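Beta-1,4-mannanase (Cryptopygus antarcticus, PDB 4OOU) hydrolyses internal beta-1,4-mannosidic linkages at random along the backbones of mannans, galactomannans and glucomannans, releasing mainly short manno-oligosaccharides. Local coordinates at residues 194-198 with 257-262; 228-232 with 271-275; 38-42 with 327-331; 124-128 with 171-177. The contacts are given in a common frame with arbitrary orientation. Residue numbers count along the deposited sequence, not the author numbering.

Contact 1 (194-198 with 257-262); sequences SCYDT and HYKDSC
A disulfide bridge joins two loops of the TIM barrel here: 194-198, a loop without regular structure between strand 179-180 and helix 215-232, and 257-262, a loop whose end enters helix 260-267. Both half-cystines use the m rotamer (chi1 -63° at Cys195, -72° at Cys262); with chi3 at -81° they bring Cys195 SG to 2.1 Å from Cys262 SG. The backbones come nearest at Cys195 and His257, CA to CA 5.3 Å. His257, also m, with chi2 near 91°, extends its imidazole to the 195-198 backbone and meets the Asp197 carbonyl oxygen with its edge. The Thr198 methyl, placed by a p rotamer, lies near this ring, CG2 to His257 NE2 3.6 Å, while Thr198 OG1 bonds to Gly189. His257 ND1 makes a weak hydrogen bond to Thr247. Substrate-binding Gln187 and Trp243 lie nearby, about 7 Å from the Thr198 side chain and 8 Å from that of His257 respectively. Besides the covalent link, one hydrogen bond crosses: His257 NE2 donates to Asp197 O at 3.3 Å.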
loop_
_atom_site.group_PDB
_atom_site.type_symbol
_atom_site.label_atom_id
_atom_site.label_comp_id
_atom_site.label_asym_id
_atom_site.label_seq_id
_atom_site.Cartn_x
_atom_site.Cartn_y
_atom_site.Cartn_z
ATOM N N SER A 194 -12.761 -18.039 11.360
ATOM C CA SER A 194 -13.343 -17.179 10.327
ATOM C C SER A 194 -12.393 -16.106 9.759
ATOM O O SER A 194 -12.692 -15.531 8.703
ATOM C CB SER A 194 -14.629 -16.544 10.834
ATOM O OG SER A 194 -14.336 -15.530 11.764
ATOM N N CYS A 195 -11.282 -15.836 10.457
ATOM C CA CYS A 195 -10.083 -15.295 9.819
ATOM C C CYS A 195 -9.610 -16.027 8.555
ATOM O O CYS A 195 -8.945 -15.393 7.717
ATOM C CB CYS A 195 -8.870 -15.311 10.751
ATOM S SG CYS A 195 -9.030 -14.304 12.220
ATOM N N TYR A 196 -9.861 -17.339 8.449
ATOM C CA TYR A 196 -9.425 -18.130 7.280
ATOM C C TYR A 196 -10.584 -18.510 6.322
ATOM O O TYR A 196 -10.342 -18.830 5.167
ATOM C CB TYR A 196 -8.613 -19.372 7.717
ATOM C CG TYR A 196 -7.505 -19.107 8.746
ATOM C CD1 TYR A 196 -6.766 -17.915 8.726
ATOM C CD2 TYR A 196 -7.208 -20.042 9.758
ATOM C CE1 TYR A 196 -5.774 -17.662 9.682
ATOM C CE2 TYR A 196 -6.208 -19.806 10.707
ATOM C CZ TYR A 196 -5.491 -18.610 10.664
ATOM O OH TYR A 196 -4.489 -18.330 11.578
ATOM N N ASP A 197 -11.838 -18.458 6.768
ATOM C CA ASP A 197 -12.944 -18.874 5.891
ATOM C C ASP A 197 -13.171 -17.837 4.803
ATOM O O ASP A 197 -13.416 -16.683 5.120
ATOM C CB ASP A 197 -14.243 -19.071 6.687
ATOM C CG ASP A 197 -15.390 -19.604 5.823
ATOM O OD1 ASP A 197 -15.958 -18.847 5.002
ATOM O OD2 ASP A 197 -15.733 -20.792 5.983
ATOM N N THR A 198 -13.113 -18.244 3.541
ATOM C CA THR A 198 -13.225 -17.308 2.419
ATOM C C THR A 198 -14.194 -17.855 1.357
ATOM O O THR A 198 -14.072 -17.610 0.140
ATOM C CB THR A 198 -11.830 -17.008 1.800
ATOM O OG1 THR A 198 -11.186 -18.195 1.304
ATOM C CG2 THR A 198 -10.886 -16.363 2.830
ATOM N N HIS A 257 -10.296 -9.547 7.275
ATOM C CA HIS A 257 -9.317 -10.609 7.409
ATOM C C HIS A 257 -7.968 -10.186 7.929
ATOM O O HIS A 257 -7.127 -11.049 8.114
ATOM C CB HIS A 257 -9.096 -11.324 6.078
ATOM C CG HIS A 257 -10.159 -12.305 5.755
ATOM N ND1 HIS A 257 -11.280 -11.972 5.029
ATOM C CD2 HIS A 257 -10.289 -13.611 6.076
ATOM C CE1 HIS A 257 -12.052 -13.036 4.901
ATOM N NE2 HIS A 257 -11.477 -14.047 5.534
ATOM N N TYR A 258 -7.755 -8.891 8.170
ATOM C CA TYR A 258 -6.417 -8.379 8.492
ATOM C C TYR A 258 -6.338 -7.625 9.828
ATOM O O TYR A 258 -5.336 -6.952 10.110
ATOM C CB TYR A 258 -5.897 -7.524 7.331
ATOM C CG TYR A 258 -5.943 -8.232 5.969
ATOM C CD1 TYR A 258 -7.067 -8.186 5.188
ATOM C CD2 TYR A 258 -4.859 -8.926 5.477
ATOM C CE1 TYR A 258 -7.115 -8.802 3.957
ATOM C CE2 TYR A 258 -4.900 -9.551 4.250
ATOM C CZ TYR A 258 -6.040 -9.485 3.488
ATOM O OH TYR A 258 -6.124 -10.108 2.247
ATOM N N LYS A 259 -7.371 -7.762 10.660
ATOM C CA LYS A 259 -7.327 -7.233 12.038
ATOM C C LYS A 259 -6.215 -7.865 12.861
ATOM O O LYS A 259 -5.858 -9.013 12.644
ATOM C CB LYS A 259 -8.688 -7.356 12.783
ATOM C CG LYS A 259 -9.503 -8.661 12.707
ATOM C CD LYS A 259 -10.933 -8.361 13.189
ATOM C CE LYS A 259 -11.826 -9.588 13.393
ATOM N NZ LYS A 259 -12.612 -10.017 12.193
ATOM N N ASP A 260 -5.657 -7.096 13.787
ATOM C CA ASP A 260 -4.636 -7.623 14.705
ATOM C C ASP A 260 -4.875 -9.110 15.058
ATOM O O ASP A 260 -4.048 -9.951 14.696
ATOM C CB ASP A 260 -4.563 -6.787 15.988
ATOM C CG ASP A 260 -4.016 -5.373 15.761
ATOM O OD1 ASP A 260 -4.145 -4.779 14.646
ATOM O OD2 ASP A 260 -3.458 -4.840 16.743
ATOM N N SER A 261 -5.988 -9.448 15.727
ATOM C CA SER A 261 -6.244 -10.864 16.160
ATOM C C SER A 261 -5.881 -11.898 15.062
ATOM O O SER A 261 -5.093 -12.834 15.308
ATOM C CB SER A 261 -7.687 -11.098 16.721
ATOM O OG SER A 261 -8.672 -11.339 15.720
ATOM N N CYS A 262 -6.397 -11.679 13.855
ATOM C CA CYS A 262 -6.210 -12.607 12.744
ATOM C C CYS A 262 -4.756 -12.802 12.282
ATOM O O CYS A 262 -4.353 -13.931 11.991
ATOM C CB CYS A 262 -7.018 -12.146 11.520
ATOM S SG CYS A 262 -8.784 -12.352 11.634
#

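Contact 2 (228-232 with 271-275); sequences AIHNA and NGIIN
His230 points its CA-to-CB bond toward the loop 271-275 and sets the edge of its imidazole against it, with 100 Å² of the residue buried there. It projects from the last turns of helix 215-232, where Ala232 N bonds back to Ala228 O at 3.1 Å. The facing segment has no regular structure: Asn271 and Gly272 turn (phi/psi -101/29 and -104/65), then Ile273 and Ile274 run extended. The closest CA pair is His230 with Asn271, 6.9 Å apart. An m rotamer with chi2 near -56° directs the ring so that His230 NE2 donates to Ile273 O at 3.3 Å, nearly in line (161°); that carbonyl also accepts from Ser226 OG, one turn earlier on the helix. Next to it at the ring edge, His230 CE1 lies 3.1 Å from Asn275 OD1, an oxygen held by the backbone NH of Val238. On the other flank Asn271, in the p rotamer, turns its side chain toward the helix, its ND2 3.5 Å from His230 CB, while its OD1 bonds to Ser227. The Ile273 side chain only brushes the ring, CG1 to His230 NE2 4.2 Å. This surface contact, away from the substrate cleft, joins an outer helix to the loop leading into barrel strand 277-281, as in a TIM barrel, where outer helices surround the parallel strands.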
loop_
_atom_site.group_PDB
_atom_site.type_symbol
_atom_site.label_atom_id
_atom_site.label_comp_id
_atom_site.label_asym_id
_atom_site.label_seq_id
_atom_site.Cartn_x
_atom_site.Cartn_y
_atom_site.Cartn_z
ATOM N N ALA A 228 8.921 -8.158 11.261
ATOM C CA ALA A 228 10.345 -7.934 11.122
ATOM C C ALA A 228 10.652 -6.478 10.757
ATOM O O ALA A 228 11.706 -5.901 11.159
ATOM C CB ALA A 228 10.933 -8.900 10.113
ATOM N N ILE A 229 9.737 -5.876 10.005
ATOM C CA ILE A 229 9.794 -4.424 9.797
ATOM C C ILE A 229 9.696 -3.679 11.145
ATOM O O ILE A 229 10.504 -2.793 11.453
ATOM C CB ILE A 229 8.646 -3.931 8.898
ATOM C CG1 ILE A 229 8.717 -4.606 7.513
ATOM C CG2 ILE A 229 8.716 -2.408 8.781
ATOM C CD1 ILE A 229 7.537 -4.356 6.604
ATOM N N HIS A 230 8.684 -4.023 11.937
ATOM C CA HIS A 230 8.539 -3.403 13.237
ATOM C C HIS A 230 9.768 -3.704 14.095
ATOM O O HIS A 230 10.261 -2.811 14.752
ATOM C CB HIS A 230 7.254 -3.864 13.942
ATOM C CG HIS A 230 5.985 -3.403 13.276
ATOM N ND1 HIS A 230 5.711 -2.073 13.030
ATOM C CD2 HIS A 230 4.901 -4.095 12.841
ATOM C CE1 HIS A 230 4.521 -1.972 12.457
ATOM N NE2 HIS A 230 4.003 -3.184 12.344
ATOM N N ASN A 231 10.271 -4.941 14.072
ATOM C CA ASN A 231 11.504 -5.280 14.827
ATOM C C ASN A 231 12.637 -4.282 14.526
ATOM O O ASN A 231 13.342 -3.827 15.414
ATOM C CB ASN A 231 12.015 -6.718 14.540
ATOM C CG ASN A 231 11.150 -7.818 15.174
ATOM O OD1 ASN A 231 11.047 -8.917 14.635
ATOM N ND2 ASN A 231 10.506 -7.520 16.285
ATOM N N ALA A 232 12.779 -3.945 13.259
ATOM C CA ALA A 232 13.881 -3.124 12.800
ATOM C C ALA A 232 13.610 -1.632 12.995
ATOM O O ALA A 232 14.530 -0.873 13.314
ATOM C CB ALA A 232 14.169 -3.436 11.324
ATOM N N ASN A 271 3.745 -8.478 17.238
ATOM C CA ASN A 271 3.841 -7.132 16.664
ATOM C C ASN A 271 3.851 -7.155 15.130
ATOM O O ASN A 271 4.425 -6.288 14.501
ATOM C CB ASN A 271 5.111 -6.441 17.178
ATOM C CG ASN A 271 6.360 -6.992 16.548
ATOM O OD1 ASN A 271 6.377 -8.114 16.028
ATOM N ND2 ASN A 271 7.397 -6.192 16.542
ATOM N N GLY A 272 3.205 -8.157 14.530
ATOM C CA GLY A 272 3.193 -8.299 13.088
ATOM C C GLY A 272 1.848 -7.837 12.626
ATOM O O GLY A 272 1.040 -8.651 12.115
ATOM N N ILE A 273 1.601 -6.540 12.841
ATOM C CA ILE A 273 0.288 -5.957 12.564
ATOM C C ILE A 273 0.323 -4.954 11.420
ATOM O O ILE A 273 1.390 -4.564 10.964
ATOM C CB ILE A 273 -0.373 -5.333 13.803
ATOM C CG1 ILE A 273 0.457 -4.184 14.413
ATOM C CG2 ILE A 273 -0.659 -6.419 14.820
ATOM C CD1 ILE A 273 -0.295 -3.314 15.424
ATOM N N ILE A 274 -0.844 -4.617 10.894
ATOM C CA ILE A 274 -0.915 -3.454 10.037
ATOM C C ILE A 274 -1.326 -2.298 10.908
ATOM O O ILE A 274 -2.018 -2.477 11.881
ATOM C CB ILE A 274 -1.819 -3.605 8.807
ATOM C CG1 ILE A 274 -3.231 -4.029 9.145
ATOM C CG2 ILE A 274 -1.230 -4.607 7.855
ATOM C CD1 ILE A 274 -4.077 -4.211 7.888
ATOM N N ASN A 275 -0.854 -1.116 10.564
ATOM C CA ASN A 275 -1.131 0.081 11.327
ATOM C C ASN A 275 -2.271 0.889 10.753
ATOM O O ASN A 275 -2.833 1.721 11.473
ATOM C CB ASN A 275 0.136 0.892 11.389
ATOM C CG ASN A 275 1.247 0.095 11.999
ATOM O OD1 ASN A 275 2.230 -0.277 11.344
ATOM N ND2 ASN A 275 1.056 -0.252 13.266
#

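Contact 3 (38-42 with 327-331); sequences FLSGV and YKYAY
Phe38 and Tyr327 bury the largest areas, 89 and 73 Å², with Tyr331 next at 44 Å². They join strand 39-42 to helix 327-331, whose short axes pass 10.4 Å apart and run roughly antiparallel (151°). Phe38 pairs with Tyr331 and Ser40 with Tyr327, CA to CA 7.3 and 7.8 Å. Phe38, chi1 t and chi2 89°, extends its ring toward the helix. There Tyr331, also t, turns an edge to the Phe38 face in a T-shaped stack, centroids 5.2 Å apart and planes at 64°; its CD1 is 3.8 Å from Phe38 CG. Ala330 fits beside them, its CB 4.0 Å from Phe38 CZ. One turn earlier, Tyr327 (chi1 -89°) reaches across so that its OH donates to Gly41 O at 2.8 Å, while Ser40 OG lies 3.4 Å from Tyr327 CE1. Gly41, at phi/psi 161/-154, has a backbone that would jam a CB against the preceding carbonyl. In this beta/alpha packing of the TIM barrel, strand 35-43 pairs with strand 337-340, which follows the helix; Ala338 and Thr340 on that strand touch Phe38 and Tyr327, and Met360 of helix 353-361 also packs on Tyr327.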
loop_
_atom_site.group_PDB
_atom_site.type_symbol
_atom_site.label_atom_id
_atom_site.label_comp_id
_atom_site.label_asym_id
_atom_site.label_seq_id
_atom_site.Cartn_x
_atom_site.Cartn_y
_atom_site.Cartn_z
ATOM N N PHE A 38 -4.392 13.898 5.900
ATOM C CA PHE A 38 -5.076 13.111 4.884
ATOM C C PHE A 38 -4.076 12.852 3.767
ATOM O O PHE A 38 -3.341 13.783 3.387
ATOM C CB PHE A 38 -6.257 13.939 4.382
ATOM C CG PHE A 38 -7.054 13.292 3.307
ATOM C CD1 PHE A 38 -8.109 12.470 3.621
ATOM C CD2 PHE A 38 -6.786 13.549 1.986
ATOM C CE1 PHE A 38 -8.866 11.877 2.628
ATOM C CE2 PHE A 38 -7.546 12.975 0.989
ATOM C CZ PHE A 38 -8.593 12.133 1.308
ATOM N N LEU A 39 -4.017 11.614 3.248
ATOM C CA LEU A 39 -3.045 11.303 2.198
ATOM C C LEU A 39 -3.647 11.483 0.784
ATOM O O LEU A 39 -4.416 10.648 0.269
ATOM C CB LEU A 39 -2.410 9.932 2.398
ATOM C CG LEU A 39 -1.574 9.800 3.685
ATOM C CD1 LEU A 39 -0.919 8.430 3.852
ATOM C CD2 LEU A 39 -0.515 10.902 3.768
ATOM N N SER A 40 -3.300 12.607 0.163
ATOM C CA SER A 40 -3.858 12.931 -1.138
ATOM C C SER A 40 -2.796 12.792 -2.213
ATOM O O SER A 40 -1.709 13.360 -2.094
ATOM C CB SER A 40 -4.410 14.337 -1.130
ATOM O OG SER A 40 -5.140 14.529 -2.316
ATOM N N GLY A 41 -3.115 12.065 -3.277
ATOM C CA GLY A 41 -2.114 11.720 -4.241
ATOM C C GLY A 41 -2.442 10.561 -5.136
ATOM O O GLY A 41 -3.608 10.273 -5.396
ATOM N N VAL A 42 -1.400 9.900 -5.617
ATOM C CA VAL A 42 -1.528 8.907 -6.678
ATOM C C VAL A 42 -0.695 7.655 -6.448
ATOM O O VAL A 42 0.277 7.643 -5.659
ATOM C CB VAL A 42 -1.064 9.491 -8.021
ATOM C CG1 VAL A 42 -1.613 10.890 -8.196
ATOM C CG2 VAL A 42 0.447 9.554 -8.110
ATOM N N TYR A 327 -12.136 13.024 -4.749
ATOM C CA TYR A 327 -11.151 13.439 -3.769
ATOM C C TYR A 327 -11.870 14.044 -2.571
ATOM O O TYR A 327 -11.605 13.659 -1.405
ATOM C CB TYR A 327 -10.136 14.428 -4.356
ATOM C CG TYR A 327 -8.916 13.774 -4.995
ATOM C CD1 TYR A 327 -7.846 13.373 -4.210
ATOM C CD2 TYR A 327 -8.823 13.583 -6.377
ATOM C CE1 TYR A 327 -6.736 12.774 -4.756
ATOM C CE2 TYR A 327 -7.713 12.969 -6.925
ATOM C CZ TYR A 327 -6.669 12.571 -6.099
ATOM O OH TYR A 327 -5.527 11.974 -6.596
ATOM N N LYS A 328 -12.791 14.958 -2.874
ATOM C CA LYS A 328 -13.601 15.638 -1.865
ATOM C C LYS A 328 -14.519 14.712 -1.065
ATOM O O LYS A 328 -14.705 14.930 0.131
ATOM C CB LYS A 328 -14.397 16.801 -2.479
ATOM C CG LYS A 328 -13.695 18.150 -2.294
ATOM C CD LYS A 328 -14.470 19.314 -2.899
ATOM C CE LYS A 328 -14.468 19.251 -4.419
ATOM N NZ LYS A 328 -14.774 20.578 -5.014
ATOM N N TYR A 329 -15.068 13.686 -1.704
ATOM C CA TYR A 329 -15.931 12.746 -1.018
ATOM C C TYR A 329 -15.119 12.024 0.041
ATOM O O TYR A 329 -15.521 11.947 1.177
ATOM C CB TYR A 329 -16.556 11.740 -2.007
ATOM C CG TYR A 329 -17.542 10.760 -1.360
ATOM C CD1 TYR A 329 -17.102 9.725 -0.542
ATOM C CD2 TYR A 329 -18.921 10.889 -1.565
ATOM C CE1 TYR A 329 -18.007 8.829 0.044
ATOM C CE2 TYR A 329 -19.823 10.005 -0.990
ATOM C CZ TYR A 329 -19.372 8.977 -0.180
ATOM O OH TYR A 329 -20.280 8.108 0.408
ATOM N N ALA A 330 -13.964 11.519 -0.341
ATOM C CA ALA A 330 -13.093 10.807 0.566
ATOM C C ALA A 330 -12.665 11.664 1.770
ATOM O O ALA A 330 -12.672 11.195 2.918
ATOM C CB ALA A 330 -11.878 10.304 -0.189
ATOM N N TYR A 331 -12.326 12.924 1.511
ATOM C CA TYR A 331 -11.934 13.859 2.564
ATOM C C TYR A 331 -13.087 14.201 3.520
ATOM O O TYR A 331 -12.881 14.387 4.743
ATOM C CB TYR A 331 -11.397 15.137 1.913
ATOM C CG TYR A 331 -10.821 16.153 2.876
ATOM C CD1 TYR A 331 -9.460 16.225 3.113
ATOM C CD2 TYR A 331 -11.645 17.041 3.546
ATOM C CE1 TYR A 331 -8.930 17.164 4.003
ATOM C CE2 TYR A 331 -11.139 17.987 4.429
ATOM C CZ TYR A 331 -9.779 18.057 4.663
ATOM O OH TYR A 331 -9.281 19.017 5.540
#

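Contact 4 (124-128 with 171-177); sequences NVFLI and PSLAAWE
Four hydrogen bonds join the two segments. Leu127 N donates to Ser172 O at 2.8 Å, and Ala174 N to Leu127 O at 2.9 Å; the same Leu127 O takes a weak bond from Ala175 N at 3.5 Å. Ser172 OG, chi1 -137°, adds a side-chain bond before the paired residues, donating to Val125 O at 2.9 Å. Strands 126-128 and 173-177 run parallel, axes 4.6 Å apart at 12°. Leu127 bridges Leu173 and Ile128 bridges Ala175, so the register slips by one residue: a beta bulge at Ala174, whose phi/psi of -70/-48 is helical. CA-H...O contacts supplement the pairing, Phe126 CA to Ser172 O at 3.3 Å and Ile128 CA to Ala175 O at 3.4 Å. Ala174 points its CB at the neighbouring strand, 3.6 Å from CD1 of Phe126, an m rotamer. Beyond the bulge Ile128 CG1 lies 4.3 Å from Ala175 CB, and Ile128 CG2 is 4.2 Å from Glu177 OE1. The Glu177 carboxylate forms a salt bridge with Arg81 and a hydrogen bond with Gln278, close to substrate-binding Asn180. A Schellman motif with Asn124 as C-prime ends helix 109-122 before strand 126-133, which lies beside strand 173-177 in the inner wall of a glycoside hydrolase family 5 TIM barrel.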
loop_
_atom_site.group_PDB
_atom_site.type_symbol
_atom_site.label_atom_id
_atom_site.label_comp_id
_atom_site.label_asym_id
_atom_site.label_seq_id
_atom_site.Cartn_x
_atom_site.Cartn_y
_atom_site.Cartn_z
ATOM N N ASN A 124 8.238 17.618 -0.496
ATOM C CA ASN A 124 7.209 17.384 0.485
ATOM C C ASN A 124 6.172 16.361 0.012
ATOM O O ASN A 124 4.952 16.614 -0.002
ATOM C CB ASN A 124 6.580 18.698 0.916
ATOM C CG ASN A 124 7.540 19.557 1.756
ATOM O OD1 ASN A 124 8.276 19.064 2.638
ATOM N ND2 ASN A 124 7.541 20.844 1.471
ATOM N N VAL A 125 6.700 15.202 -0.372
ATOM C CA VAL A 125 5.885 14.037 -0.691
ATOM C C VAL A 125 6.301 12.756 0.041
ATOM O O VAL A 125 7.443 12.370 0.091
ATOM C CB VAL A 125 5.901 13.733 -2.191
ATOM C CG1 VAL A 125 5.228 12.408 -2.475
ATOM C CG2 VAL A 125 5.225 14.853 -2.939
ATOM N N PHE A 126 5.292 12.087 0.535
ATOM C CA PHE A 126 5.401 10.856 1.195
ATOM C C PHE A 126 5.347 9.705 0.214
ATOM O O PHE A 126 4.560 9.702 -0.773
ATOM C CB PHE A 126 4.196 10.733 2.130
ATOM C CG PHE A 126 4.330 11.495 3.420
ATOM C CD1 PHE A 126 5.332 11.144 4.356
ATOM C CD2 PHE A 126 3.433 12.506 3.729
ATOM C CE1 PHE A 126 5.429 11.826 5.566
ATOM C CE2 PHE A 126 3.532 13.200 4.917
ATOM C CZ PHE A 126 4.534 12.864 5.851
ATOM N N LEU A 127 6.131 8.679 0.523
ATOM C CA LEU A 127 6.100 7.472 -0.262
ATOM C C LEU A 127 5.478 6.325 0.503
ATOM O O LEU A 127 5.673 6.181 1.697
ATOM C CB LEU A 127 7.513 7.108 -0.693
ATOM C CG LEU A 127 8.121 7.980 -1.779
ATOM C CD1 LEU A 127 9.274 7.243 -2.456
ATOM C CD2 LEU A 127 7.082 8.383 -2.822
ATOM N N ILE A 128 4.706 5.516 -0.191
ATOM C CA ILE A 128 4.335 4.223 0.331
ATOM C C ILE A 128 5.033 3.233 -0.577
ATOM O O ILE A 128 4.883 3.267 -1.802
ATOM C CB ILE A 128 2.826 3.993 0.343
ATOM C CG1 ILE A 128 2.150 4.919 1.358
ATOM C CG2 ILE A 128 2.517 2.523 0.671
ATOM C CD1 ILE A 128 0.644 5.029 1.172
ATOM N N PRO A 171 12.149 10.546 6.619
ATOM C CA PRO A 171 10.788 10.941 7.003
ATOM C C PRO A 171 9.797 10.865 5.849
ATOM O O PRO A 171 8.594 10.699 6.067
ATOM C CB PRO A 171 10.971 12.394 7.462
ATOM C CG PRO A 171 12.405 12.479 7.867
ATOM C CD PRO A 171 13.109 11.646 6.843
ATOM N N SER A 172 10.350 10.982 4.645
ATOM C CA SER A 172 9.649 10.804 3.404
ATOM C C SER A 172 8.979 9.419 3.245
ATOM O O SER A 172 8.052 9.273 2.433
ATOM C CB SER A 172 10.623 11.021 2.261
ATOM O OG SER A 172 9.963 11.802 1.295
ATOM N N LEU A 173 9.462 8.421 3.988
ATOM C CA LEU A 173 8.911 7.070 3.917
ATOM C C LEU A 173 7.752 6.963 4.865
ATOM O O LEU A 173 7.925 6.730 6.060
ATOM C CB LEU A 173 9.962 6.016 4.258
ATOM C CG LEU A 173 9.618 4.519 4.137
ATOM C CD1 LEU A 173 8.877 4.196 2.861
ATOM C CD2 LEU A 173 10.884 3.703 4.182
ATOM N N ALA A 174 6.557 7.148 4.323
ATOM C CA ALA A 174 5.364 7.121 5.125
ATOM C C ALA A 174 5.045 5.719 5.644
ATOM O O ALA A 174 4.764 5.548 6.804
ATOM C CB ALA A 174 4.196 7.677 4.319
ATOM N N ALA A 175 5.086 4.720 4.774
ATOM C CA ALA A 175 4.648 3.350 5.138
ATOM C C ALA A 175 5.163 2.266 4.195
ATOM O O ALA A 175 5.487 2.516 3.019
ATOM C CB ALA A 175 3.142 3.296 5.168
ATOM N N TRP A 176 5.223 1.050 4.719
ATOM C CA TRP A 176 5.537 -0.127 3.906
ATOM C C TRP A 176 4.259 -0.903 3.688
ATOM O O TRP A 176 3.474 -1.078 4.611
ATOM C CB TRP A 176 6.534 -1.035 4.625
ATOM C CG TRP A 176 7.753 -0.328 5.098
ATOM C CD1 TRP A 176 7.851 0.542 6.159
ATOM C CD2 TRP A 176 9.046 -0.402 4.524
ATOM N NE1 TRP A 176 9.131 1.014 6.272
ATOM C CE2 TRP A 176 9.889 0.454 5.279
ATOM C CE3 TRP A 176 9.578 -1.090 3.431
ATOM C CZ2 TRP A 176 11.247 0.598 5.002
ATOM C CZ3 TRP A 176 10.907 -0.936 3.145
ATOM C CH2 TRP A 176 11.738 -0.105 3.938
ATOM N N GLU A 177 4.057 -1.390 2.474
ATOM C CA GLU A 177 2.935 -2.277 2.197
ATOM C C GLU A 177 3.443 -3.651 1.813
ATOM O O GLU A 177 4.167 -3.850 0.826
ATOM C CB GLU A 177 2.062 -1.712 1.103
ATOM C CG GLU A 177 0.891 -2.586 0.774
ATOM C CD GLU A 177 -0.100 -1.925 -0.167
ATOM O OE1 GLU A 177 -0.088 -0.671 -0.302
ATOM O OE2 GLU A 177 -0.883 -2.706 -0.771
#

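From the N terminus, segment 38-42 lies on an early barrel strand and meets 327-331 only near the end of the chain, so contact 3 closes a loop of 284 residues that encloses the other three. Within it contact 4 closes first, joining strands 126-133 and 173-177. Contacts 1 and 2 follow and cross: 194-198, 228-232, 257-262 and 271-275 alternate, interlocking a disulfide-linked loop with helix 215-232. They touch at Asp260 CG to Ile273 CG2, 3.6 Å. Contact 4 reaches both contact 2, Trp176 CB to Ile229 CD1 at 4.0 Å, and contact 3, Phe126 CD2 to Leu39 CD2 at 4.3 Å; contacts 1 and 3 stay about 17 Å apart between nearest atoms.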